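Local coordinates for protein Kif13b (Mus musculus, PDB 5B64) that is a kinesin-3 family protein that probably moves cargo along microtubules, at residues Q17-K20 with A21-V25. Sequence-based numbering, arbitrary orientation.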
loop_
_atom_site.group_PDB
_atom_site.type_symbol
_atom_site.label_atom_id
_atom_site.label_comp_id
_atom_site.label_asym_id
_atom_site.label_seq_id
_atom_site.Cartn_x
_atom_site.Cartn_y
_atom_site.Cartn_z
ATOM N N GLN B 17 33.230 -5.453 -5.317
ATOM C CA GLN B 17 31.820 -5.761 -5.526
ATOM C C GLN B 17 31.078 -5.831 -4.199
ATOM O O GLN B 17 29.962 -5.325 -4.078
ATOM C CB GLN B 17 31.662 -7.087 -6.267
ATOM C CG GLN B 17 32.069 -7.040 -7.710
ATOM C CD GLN B 17 30.924 -6.673 -8.612
ATOM O OE1 GLN B 17 30.705 -5.494 -8.918
ATOM N NE2 GLN B 17 30.169 -7.688 -9.048
ATOM N N ILE B 18 31.699 -6.463 -3.206
ATOM C CA ILE B 18 31.099 -6.566 -1.879
ATOM C C ILE B 18 30.966 -5.197 -1.206
ATOM O O ILE B 18 30.028 -4.944 -0.448
ATOM C CB ILE B 18 31.860 -7.565 -0.988
ATOM C CG1 ILE B 18 31.570 -9.002 -1.471
ATOM C CG2 ILE B 18 31.469 -7.385 0.480
ATOM C CD1 ILE B 18 32.484 -10.093 -0.916
ATOM N N VAL B 19 31.891 -4.300 -1.513
ATOM C CA VAL B 19 31.799 -2.938 -1.017
ATOM C C VAL B 19 30.610 -2.210 -1.647
ATOM O O VAL B 19 29.813 -1.571 -0.955
ATOM C CB VAL B 19 33.107 -2.177 -1.278
ATOM C CG1 VAL B 19 32.867 -0.681 -1.250
ATOM C CG2 VAL B 19 34.171 -2.609 -0.248
ATOM N N LYS B 20 30.497 -2.329 -2.964
ATOM C CA LYS B 20 29.384 -1.768 -3.711
ATOM C C LYS B 20 28.048 -2.269 -3.165
ATOM O O LYS B 20 27.151 -1.479 -2.918
ATOM C CB LYS B 20 29.535 -2.148 -5.187
ATOM C CG LYS B 20 28.413 -1.735 -6.133
ATOM C CD LYS B 20 28.873 -1.990 -7.561
ATOM C CE LYS B 20 27.851 -1.529 -8.594
ATOM N NZ LYS B 20 28.481 -1.196 -9.921
ATOM N N ALA B 21 27.933 -3.578 -2.969
ATOM C CA ALA B 21 26.676 -4.181 -2.540
ATOM C C ALA B 21 26.332 -3.730 -1.133
ATOM O O ALA B 21 25.163 -3.472 -0.811
ATOM C CB ALA B 21 26.763 -5.706 -2.602
ATOM N N ASN B 22 27.365 -3.642 -0.298
ATOM C CA ASN B 22 27.212 -3.206 1.080
ATOM C C ASN B 22 26.529 -1.852 1.193
ATOM O O ASN B 22 25.631 -1.677 2.010
ATOM C CB ASN B 22 28.560 -3.184 1.784
ATOM C CG ASN B 22 28.899 -4.511 2.408
ATOM O OD1 ASN B 22 28.047 -5.392 2.514
ATOM N ND2 ASN B 22 30.142 -4.656 2.861
ATOM N N LEU B 23 26.960 -0.910 0.359
ATOM C CA LEU B 23 26.332 0.403 0.262
ATOM C C LEU B 23 24.880 0.370 -0.281
ATOM O O LEU B 23 23.980 0.957 0.311
ATOM C CB LEU B 23 27.191 1.325 -0.614
ATOM C CG LEU B 23 28.313 2.187 -0.010
ATOM C CD1 LEU B 23 28.371 2.091 1.508
ATOM C CD2 LEU B 23 29.684 1.893 -0.630
ATOM N N LEU B 24 24.661 -0.301 -1.410
ATOM C CA LEU B 24 23.366 -0.275 -2.088
ATOM C C LEU B 24 22.264 -0.839 -1.212
ATOM O O LEU B 24 21.145 -0.329 -1.170
ATOM C CB LEU B 24 23.428 -1.078 -3.383
ATOM C CG LEU B 24 24.438 -0.565 -4.407
ATOM C CD1 LEU B 24 24.209 -1.207 -5.763
ATOM C CD2 LEU B 24 24.365 0.946 -4.500
ATOM N N VAL B 25 22.607 -1.904 -0.514
ATOM C CA VAL B 25 21.681 -2.612 0.341
ATOM C C VAL B 25 21.231 -1.661 1.440
ATOM O O VAL B 25 20.090 -1.678 1.891
ATOM C CB VAL B 25 22.390 -3.889 0.877
ATOM C CG1 VAL B 25 22.376 -3.988 2.400
ATOM C CG2 VAL B 25 21.844 -5.138 0.177
#
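Two successive turns of the amphipathic helix 9-34, which packs against strands 40-46 and 64-71 of the antiparallel sheet and against helix 81-100, are tied together by the i to i+4 backbone ladder of an alpha-helix. Its four rungs run from the amides of A21, N22, L23 and L24 to the carbonyls of Q17, I18, V19 and K20 in turn, the first of them, A21 N to Q17 O, measuring 2.9 Å. The inner face includes A21, buried against V43, P65 and L81, L24, which reaches L84 and L88 of helix 81-100, and V25, which touches Y41, V43, I67 and L84. The side chain of K20 is extended throughout, with CG anti to the backbone N (chi1 176°), and its ammonium forms a weak, long ion pair with E85 of helix 81-100. I18 and N22 lie side by side, pointing the same way, at the border with P65 and V43. The carboxamide of N22 folds back towards the I18 carbonyl, with ND2 3.3 Å from I18 O but its N-H direction unsuited to a hydrogen bond; the same ND2 comes 3.9 Å from CG2 of I18. V19 and L23 form the neighbouring apolar pair, again side by side. V19 CG1, anti to its own amide nitrogen (chi1 159°), meets L23 CD2 at 4.1 Å.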